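Local coordinates for ubiquinone biosynthesis protein UbiJ (Escherichia coli, PDB 6H6O), which binds hydrophobic ubiquinone intermediates through its SCP2 domain, the part seen here, and is essential for the stability of the Ubi complex that makes ubiquinone under aerobic conditions, at residues 59-62 with 67-70; 96-101 with 105-110; 28-33 with 117-122. All blocks are in the same frame, centred on the assembly; numbering follows the deposited sequence.

Interaction 1 of 3, residues 59-62 with 67-70; sequences LILV and QVDV. With CA (calcium ion), chain I.
V62 and D69 face each other as a hydrogen-bonded pair of an antiparallel hairpin, and both bonds between them are nearly straight. V62 N reaches D69 O at 2.8 Å within the carbonyl plane. The return bond, D69 N to V62 O, is 2.9 Å, with D69 N tilted from the carbonyl plane of V62. Beside this pair the strands also meet by CA-H...O contacts, V70 CA lying 3.3 Å from I60 O.

The apolar contacts gather on the face carrying L61, V68 and V70. V68 CG2 lies 4.0 Å from L61 CB, the two side chains crossing obliquely. Further along, L59 CD2 meets V70 CG1 at 4.1 Å.

On the face of V62 and D69, the carboxylate of D69 binds metal. OD1 holds a calcium ion at 2.5 Å, and OD2 accepts a 2.6 Å bond from a water that also donates to V62 O. Four waters and E23 OE2 are among the other ligands of the ion, and one of those waters also donates to V70 O.

Strand 68-71 is an outermost strand of the sheet within this chain. Helix 14-30 runs beside it, with N27 OD1 and E23 OE1 accepting from V68 N and V70 N, while I22 and L26 pack on L59 and L61. W74 touches I60 and V62, and strand 47-52 continues the sheet beyond strand 58-63.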
loop_
_atom_site.group_PDB
_atom_site.type_symbol
_atom_site.label_atom_id
_atom_site.label_comp_id
_atom_site.label_asym_id
_atom_site.label_seq_id
_atom_site.Cartn_x
_atom_site.Cartn_y
_atom_site.Cartn_z
ATOM N N LEU A 59 5.903 9.946 -1.911
ATOM C CA LEU A 59 5.452 9.300 -3.140
ATOM C C LEU A 59 5.249 10.457 -4.134
ATOM O O LEU A 59 4.618 11.451 -3.799
ATOM C CB LEU A 59 4.119 8.569 -2.976
ATOM C CG LEU A 59 4.108 7.219 -2.243
ATOM C CD1 LEU A 59 2.686 6.710 -2.160
ATOM C CD2 LEU A 59 4.971 6.152 -2.977
ATOM N N ILE A 60 5.797 10.340 -5.318
ATOM C CA ILE A 60 5.643 11.392 -6.319
ATOM C C ILE A 60 5.005 10.768 -7.564
ATOM O O ILE A 60 5.503 9.779 -8.085
ATOM C CB ILE A 60 6.974 12.129 -6.584
ATOM C CG1 ILE A 60 7.562 12.740 -5.264
ATOM C CG2 ILE A 60 6.761 13.237 -7.636
ATOM C CD1 ILE A 60 8.632 11.903 -4.593
ATOM N N LEU A 61 3.869 11.320 -7.981
ATOM C CA LEU A 61 3.105 10.849 -9.142
ATOM C C LEU A 61 3.315 11.847 -10.285
ATOM O O LEU A 61 3.050 13.047 -10.108
ATOM C CB LEU A 61 1.613 10.756 -8.793
ATOM C CG LEU A 61 1.106 9.483 -8.059
ATOM C CD1 LEU A 61 1.865 9.195 -6.780
ATOM C CD2 LEU A 61 -0.383 9.596 -7.770
ATOM N N VAL A 62 3.822 11.373 -11.429
ATOM C CA VAL A 62 4.068 12.251 -12.604
ATOM C C VAL A 62 3.146 11.774 -13.706
ATOM O O VAL A 62 3.331 10.672 -14.215
ATOM C CB VAL A 62 5.555 12.233 -13.060
ATOM C CG1 VAL A 62 5.765 13.183 -14.236
ATOM C CG2 VAL A 62 6.493 12.573 -11.894
ATOM N N GLN A 67 0.667 7.058 -19.291
ATOM C CA GLN A 67 0.808 6.482 -17.958
ATOM C C GLN A 67 1.119 7.510 -16.911
ATOM O O GLN A 67 1.461 8.660 -17.239
ATOM C CB GLN A 67 1.937 5.426 -17.951
ATOM C CG GLN A 67 3.349 5.995 -18.154
ATOM C CD GLN A 67 4.368 4.896 -18.295
ATOM O OE1 GLN A 67 4.894 4.399 -17.301
ATOM N NE2 GLN A 67 4.704 4.541 -19.527
ATOM N N VAL A 68 1.071 7.059 -15.645
ATOM C CA VAL A 68 1.528 7.838 -14.494
ATOM C C VAL A 68 2.764 7.085 -13.990
ATOM O O VAL A 68 2.786 5.837 -13.935
ATOM C CB VAL A 68 0.449 8.032 -13.385
ATOM C CG1 VAL A 68 -0.155 6.694 -12.941
ATOM C CG2 VAL A 68 1.004 8.812 -12.179
ATOM N N ASP A 69 3.795 7.836 -13.681
ATOM C CA ASP A 69 5.010 7.281 -13.141
ATOM C C ASP A 69 5.048 7.605 -11.664
ATOM O O ASP A 69 4.661 8.704 -11.264
ATOM C CB ASP A 69 6.233 7.831 -13.879
ATOM C CG ASP A 69 6.394 7.135 -15.207
ATOM O OD1 ASP A 69 6.879 5.980 -15.215
ATOM O OD2 ASP A 69 5.939 7.691 -16.223
ATOM N N VAL A 70 5.444 6.609 -10.843
ATOM C CA VAL A 70 5.540 6.788 -9.410
ATOM C C VAL A 70 7.027 6.717 -9.033
ATOM O O VAL A 70 7.720 5.781 -9.449
ATOM C CB VAL A 70 4.662 5.809 -8.583
ATOM C CG1 VAL A 70 4.763 6.113 -7.093
ATOM C CG2 VAL A 70 3.199 5.881 -9.030
HETATM CA CA CA I . 7.817 4.155 -13.817
HETATM O O HOH W 1 4.819 10.045 -16.499
HETATM O O HOH W 2 8.815 5.499 -12.059
HETATM O O HOH W 3 10.060 4.643 -14.460
HETATM O O HOH W 4 7.757 3.095 -15.742
HETATM O O HOH W 5 8.511 2.344 -12.693
#

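Interaction 2 of 3, residues 96-101 with 105-110; sequences QQLTAL and GELEVQ
L98 and L107 both hold CG anti to the backbone N (chi1 175° and -180°), which carries their forked ends toward each other, L98 from helix 95-104 and L107 from the chain leading into strand 107-111. L101 turns the other way, its CG beside its own N (chi1 -68°), and sends CD2 toward the side chain of E106. The two segments are neighbours in the chain: the helix ends in a Schellman motif, G105 takes the positive phi that finishes it, and the chain then enters an outermost strand of the SCP2 sheet within this chain.

Backbone bonds converge on L101 O. L107 N donates to it at 3.2 Å from well above the carbonyl plane, and E106 N adds a weak, strongly bent bond of 3.1 Å. S104 OG also bonds to this oxygen, so the carbonyl near the end of the helix is well supplied with partners.

The side chains add carbon contacts. L98 CD1 presses on L107 CD2 at 3.5 Å, tighter than usual for two methyl groups, as the side chains cross at a slant. L101 CB and L107 CB stand 4.2 Å apart. L92 backs L98 and L101, I102 and A84 touch L107, and L101 also packs on V88.

Beside these leucines, L101 CD2 sits 3.6 Å from E106 OE2, a methyl against a carboxylate. That carboxylate takes its strong partners from other groups: OE2 forms a salt bridge with K91 NZ, and OE1 bonds to S104 OG. One shared carbonyl, L101 O, thus ties the helix end to the strand, while the pairing with K91 probably keeps E106 ionised beside an apolar methyl.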
loop_
_atom_site.group_PDB
_atom_site.type_symbol
_atom_site.label_atom_id
_atom_site.label_comp_id
_atom_site.label_asym_id
_atom_site.label_seq_id
_atom_site.Cartn_x
_atom_site.Cartn_y
_atom_site.Cartn_z
ATOM N N GLN A 96 -16.792 16.120 -2.821
ATOM C CA GLN A 96 -17.502 16.491 -1.589
ATOM C C GLN A 96 -16.694 16.053 -0.376
ATOM O O GLN A 96 -16.419 16.861 0.518
ATOM C CB GLN A 96 -18.854 15.787 -1.490
ATOM C CG GLN A 96 -19.846 16.072 -2.582
ATOM C CD GLN A 96 -21.163 15.569 -2.078
ATOM O OE1 GLN A 96 -21.508 14.390 -2.219
ATOM N NE2 GLN A 96 -21.879 16.431 -1.377
ATOM N N GLN A 97 -16.350 14.753 -0.346
ATOM C CA GLN A 97 -15.556 14.123 0.692
ATOM C C GLN A 97 -14.195 14.784 0.752
ATOM O O GLN A 97 -13.686 15.016 1.851
ATOM C CB GLN A 97 -15.420 12.613 0.428
ATOM C CG GLN A 97 -16.613 11.795 0.920
ATOM C CD GLN A 97 -16.614 11.651 2.426
ATOM O OE1 GLN A 97 -17.225 12.445 3.151
ATOM N NE2 GLN A 97 -15.903 10.649 2.932
ATOM N N LEU A 98 -13.625 15.140 -0.424
ATOM C CA LEU A 98 -12.333 15.808 -0.466
ATOM C C LEU A 98 -12.421 17.179 0.220
ATOM O O LEU A 98 -11.548 17.494 1.035
ATOM C CB LEU A 98 -11.798 15.903 -1.917
ATOM C CG LEU A 98 -10.497 16.676 -2.155
ATOM C CD1 LEU A 98 -9.314 16.018 -1.444
ATOM C CD2 LEU A 98 -10.224 16.832 -3.651
ATOM N N THR A 99 -13.494 17.953 -0.051
ATOM C CA THR A 99 -13.704 19.270 0.564
ATOM C C THR A 99 -13.849 19.136 2.090
ATOM O O THR A 99 -13.247 19.921 2.825
ATOM C CB THR A 99 -14.912 20.008 -0.074
ATOM O OG1 THR A 99 -14.859 19.864 -1.492
ATOM C CG2 THR A 99 -14.936 21.489 0.266
ATOM N N ALA A 100 -14.627 18.131 2.554
ATOM C CA ALA A 100 -14.825 17.865 3.982
ATOM C C ALA A 100 -13.500 17.482 4.647
ATOM O O ALA A 100 -13.226 17.957 5.748
ATOM C CB ALA A 100 -15.860 16.770 4.181
ATOM N N LEU A 101 -12.653 16.676 3.952
ATOM C CA LEU A 101 -11.347 16.258 4.481
ATOM C C LEU A 101 -10.379 17.421 4.595
ATOM O O LEU A 101 -9.628 17.496 5.568
ATOM C CB LEU A 101 -10.749 15.097 3.676
ATOM C CG LEU A 101 -11.518 13.756 3.820
ATOM C CD1 LEU A 101 -11.179 12.790 2.746
ATOM C CD2 LEU A 101 -11.365 13.132 5.210
ATOM N N GLY A 105 -9.087 19.201 8.263
ATOM C CA GLY A 105 -7.640 19.140 8.457
ATOM C C GLY A 105 -7.079 17.725 8.398
ATOM O O GLY A 105 -5.903 17.506 8.713
ATOM N N GLU A 106 -7.911 16.741 7.996
ATOM C CA GLU A 106 -7.491 15.344 7.821
ATOM C C GLU A 106 -6.557 15.232 6.609
ATOM O O GLU A 106 -5.685 14.367 6.570
ATOM C CB GLU A 106 -8.692 14.421 7.642
ATOM C CG GLU A 106 -9.428 14.133 8.936
ATOM C CD GLU A 106 -10.642 13.252 8.763
ATOM O OE1 GLU A 106 -11.781 13.769 8.840
ATOM O OE2 GLU A 106 -10.450 12.041 8.515
ATOM N N LEU A 107 -6.733 16.118 5.635
ATOM C CA LEU A 107 -5.887 16.199 4.452
ATOM C C LEU A 107 -5.412 17.643 4.305
ATOM O O LEU A 107 -6.240 18.544 4.250
ATOM C CB LEU A 107 -6.649 15.764 3.187
ATOM C CG LEU A 107 -5.832 15.808 1.894
ATOM C CD1 LEU A 107 -5.255 14.460 1.553
ATOM C CD2 LEU A 107 -6.657 16.279 0.764
ATOM N N GLU A 108 -4.098 17.855 4.268
ATOM C CA GLU A 108 -3.515 19.185 4.092
ATOM C C GLU A 108 -3.045 19.296 2.653
ATOM O O GLU A 108 -2.403 18.377 2.141
ATOM C CB GLU A 108 -2.342 19.407 5.067
ATOM C CG GLU A 108 -1.776 20.815 5.035
ATOM C CD GLU A 108 -0.419 21.007 5.685
ATOM O OE1 GLU A 108 -0.160 20.380 6.738
ATOM O OE2 GLU A 108 0.372 21.820 5.155
ATOM N N VAL A 109 -3.392 20.406 1.991
ATOM C CA VAL A 109 -3.002 20.644 0.597
ATOM C C VAL A 109 -2.090 21.868 0.474
ATOM O O VAL A 109 -2.389 22.934 1.011
ATOM C CB VAL A 109 -4.215 20.741 -0.369
ATOM C CG1 VAL A 109 -3.754 20.910 -1.818
ATOM C CG2 VAL A 109 -5.127 19.526 -0.249
ATOM N N GLN A 110 -0.988 21.705 -0.262
ATOM C CA GLN A 110 -0.047 22.776 -0.584
ATOM C C GLN A 110 0.022 22.850 -2.113
ATOM O O GLN A 110 -0.156 21.837 -2.789
ATOM C CB GLN A 110 1.333 22.475 0.011
ATOM C CG GLN A 110 1.361 22.558 1.538
ATOM C CD GLN A 110 2.645 22.062 2.163
ATOM O OE1 GLN A 110 3.598 21.667 1.487
ATOM N NE2 GLN A 110 2.691 22.060 3.484
#

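Interaction 3 of 3, residues 28-33 with 117-122; sequences TFLYRS and QNFVAL
NH1 of R40 is gripped by two carbonyl oxygens, L30 O in the last turn of helix 14-30 and S33 O in the loop after it, and L30 is the residue that reaches across to F119 and L122. This pins the backbone where the helix gives way to a turn. The contact is helix-to-helix packing within the SCP2 domain, whose mixed sheet is flanked by helices; here helix 14-30 meets helix 113-128, which comes late in the chain, the two segments lying 84 residues apart in sequence at their closest ends.

No hydrogen bond links the two segments, and the join is made by carbon alone. L30 points toward helix 113-128, and with CG beside the backbone N (chi1 -56°) it carries both methyls up to that helix: CD2 goes to L122, while CD1 reaches F119 and also comes near a methyl of L122. One branch, CD2, settles against the branch carbon of L122, with CD2 to CG at 3.9 Å. The other approaches the F119 ring obliquely, and the long axes of those two side chains cross at about a right angle. F119 and L122 both set CG anti to the backbone N, which directs them from successive turns of the helix onto the same leucine. L122 is enclosed further by A39 and R40 of helix 37-41 and by L43.

On a different flank of helix 14-30, the F29 ring meets the ring of F14 of the second subunit, their planes at about 55°, and T28 packs on L17 of that subunit. Back at the centre, L30 CD1 stands 3.8 Å from F119 CE1 and 4.2 Å from L122 CD2.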
loop_
_atom_site.group_PDB
_atom_site.type_symbol
_atom_site.label_atom_id
_atom_site.label_comp_id
_atom_site.label_asym_id
_atom_site.label_seq_id
_atom_site.Cartn_x
_atom_site.Cartn_y
_atom_site.Cartn_z
ATOM N N THR A 28 -3.167 0.382 -14.124
ATOM C CA THR A 28 -4.271 -0.522 -14.471
ATOM C C THR A 28 -5.631 0.109 -14.132
ATOM O O THR A 28 -6.590 -0.026 -14.900
ATOM C CB THR A 28 -4.088 -1.888 -13.782
ATOM O OG1 THR A 28 -2.781 -2.392 -14.082
ATOM C CG2 THR A 28 -5.160 -2.906 -14.204
ATOM N N PHE A 29 -5.706 0.824 -13.010
ATOM C CA PHE A 29 -6.958 1.427 -12.545
ATOM C C PHE A 29 -7.385 2.689 -13.323
ATOM O O PHE A 29 -8.572 2.836 -13.675
ATOM C CB PHE A 29 -6.868 1.710 -11.032
ATOM C CG PHE A 29 -8.118 2.245 -10.366
ATOM C CD1 PHE A 29 -9.292 1.492 -10.339
ATOM C CD2 PHE A 29 -8.110 3.487 -9.739
ATOM C CE1 PHE A 29 -10.442 1.977 -9.696
ATOM C CE2 PHE A 29 -9.271 3.983 -9.122
ATOM C CZ PHE A 29 -10.424 3.224 -9.102
ATOM N N LEU A 30 -6.415 3.555 -13.637
ATOM C CA LEU A 30 -6.653 4.866 -14.236
ATOM C C LEU A 30 -6.352 5.016 -15.712
ATOM O O LEU A 30 -7.024 5.810 -16.363
ATOM C CB LEU A 30 -5.865 5.948 -13.462
ATOM C CG LEU A 30 -6.105 6.059 -11.944
ATOM C CD1 LEU A 30 -5.147 7.054 -11.331
ATOM C CD2 LEU A 30 -7.585 6.446 -11.604
ATOM N N TYR A 31 -5.355 4.300 -16.243
ATOM C CA TYR A 31 -4.924 4.480 -17.632
ATOM C C TYR A 31 -5.327 3.396 -18.621
ATOM O O TYR A 31 -5.103 3.574 -19.825
ATOM C CB TYR A 31 -3.396 4.647 -17.672
ATOM C CG TYR A 31 -2.956 6.055 -17.373
ATOM C CD1 TYR A 31 -2.829 6.506 -16.059
ATOM C CD2 TYR A 31 -2.689 6.953 -18.404
ATOM C CE1 TYR A 31 -2.441 7.817 -15.782
ATOM C CE2 TYR A 31 -2.260 8.245 -18.140
ATOM C CZ TYR A 31 -2.133 8.670 -16.830
ATOM O OH TYR A 31 -1.703 9.938 -16.587
ATOM N N ARG A 32 -5.881 2.276 -18.144
ATOM C CA ARG A 32 -6.241 1.176 -19.041
ATOM C C ARG A 32 -7.453 1.535 -19.936
ATOM O O ARG A 32 -7.470 1.157 -21.105
ATOM C CB ARG A 32 -6.526 -0.097 -18.225
ATOM C CG ARG A 32 -6.817 -1.353 -19.030
ATOM C CD ARG A 32 -6.930 -2.551 -18.103
ATOM N NE ARG A 32 -7.276 -3.778 -18.826
ATOM C CZ ARG A 32 -6.390 -4.639 -19.321
ATOM N NH1 ARG A 32 -6.799 -5.721 -19.971
ATOM N NH2 ARG A 32 -5.088 -4.417 -19.181
ATOM N N SER A 33 -8.442 2.257 -19.388
ATOM C CA SER A 33 -9.646 2.562 -20.154
ATOM C C SER A 33 -9.547 3.819 -21.022
ATOM O O SER A 33 -9.370 4.919 -20.491
ATOM C CB SER A 33 -10.864 2.636 -19.252
ATOM O OG SER A 33 -11.989 3.008 -20.035
ATOM N N GLN A 117 -8.017 17.784 -6.725
ATOM C CA GLN A 117 -9.442 17.732 -7.099
ATOM C C GLN A 117 -9.623 16.911 -8.391
ATOM O O GLN A 117 -10.506 16.048 -8.449
ATOM C CB GLN A 117 -10.026 19.143 -7.293
ATOM C CG GLN A 117 -10.205 19.909 -5.983
ATOM C CD GLN A 117 -10.523 21.375 -6.207
ATOM O OE1 GLN A 117 -10.343 21.928 -7.295
ATOM N NE2 GLN A 117 -10.974 22.059 -5.170
ATOM N N ASN A 118 -8.745 17.140 -9.394
ATOM C CA ASN A 118 -8.795 16.425 -10.680
ATOM C C ASN A 118 -8.410 14.961 -10.507
ATOM O O ASN A 118 -9.013 14.103 -11.136
ATOM C CB ASN A 118 -7.935 17.118 -11.743
ATOM C CG ASN A 118 -8.524 18.453 -12.153
ATOM O OD1 ASN A 118 -9.722 18.689 -12.040
ATOM N ND2 ASN A 118 -7.708 19.352 -12.663
ATOM N N PHE A 119 -7.463 14.679 -9.618
ATOM C CA PHE A 119 -7.061 13.308 -9.330
ATOM C C PHE A 119 -8.246 12.497 -8.721
ATOM O O PHE A 119 -8.553 11.391 -9.190
ATOM C CB PHE A 119 -5.819 13.279 -8.422
ATOM C CG PHE A 119 -5.364 11.875 -8.109
ATOM C CD1 PHE A 119 -4.774 11.080 -9.091
ATOM C CD2 PHE A 119 -5.590 11.320 -6.859
ATOM C CE1 PHE A 119 -4.368 9.766 -8.815
ATOM C CE2 PHE A 119 -5.200 9.997 -6.586
ATOM C CZ PHE A 119 -4.567 9.242 -7.563
ATOM N N VAL A 120 -8.906 13.069 -7.701
ATOM C CA VAL A 120 -10.071 12.482 -7.014
ATOM C C VAL A 120 -11.249 12.307 -8.024
ATOM O O VAL A 120 -11.872 11.241 -8.063
ATOM C CB VAL A 120 -10.425 13.299 -5.730
ATOM C CG1 VAL A 120 -11.761 12.857 -5.108
ATOM C CG2 VAL A 120 -9.282 13.231 -4.709
ATOM N N ALA A 121 -11.492 13.331 -8.873
ATOM C CA ALA A 121 -12.516 13.285 -9.929
ATOM C C ALA A 121 -12.203 12.124 -10.896
ATOM O O ALA A 121 -13.113 11.381 -11.260
ATOM C CB ALA A 121 -12.559 14.603 -10.678
ATOM N N LEU A 122 -10.922 11.954 -11.293
ATOM C CA LEU A 122 -10.484 10.858 -12.166
ATOM C C LEU A 122 -10.721 9.502 -11.503
ATOM O O LEU A 122 -11.295 8.620 -12.155
ATOM C CB LEU A 122 -9.001 11.019 -12.606
ATOM C CG LEU A 122 -8.339 9.835 -13.339
ATOM C CD1 LEU A 122 -9.075 9.467 -14.632
ATOM C CD2 LEU A 122 -6.856 10.109 -13.603
#

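In the fold
Interaction 3 joins the other two, and both are nested in the long loop it closes. Interaction 1 lies with its centre 12 Å away and touches it twice: L61 CD2 comes within 4.1 Å of F119 CE1, and the Y31 ring packs on the start of segment 67-70, with Y31 CE2 at 3.4 Å from Q67 N. On the interaction 2 side, L98 CD2 is 3.6 Å from Q117 CA and also packs on V120. Interactions 1 and 2 do not touch, but they reach the two outermost strands of one sheet. The D69 calcium site belongs to interaction 1. A bound malate lies about 8 Å from the E106 side chain, and a malate, not necessarily the same one, about 11 Å from that of I60.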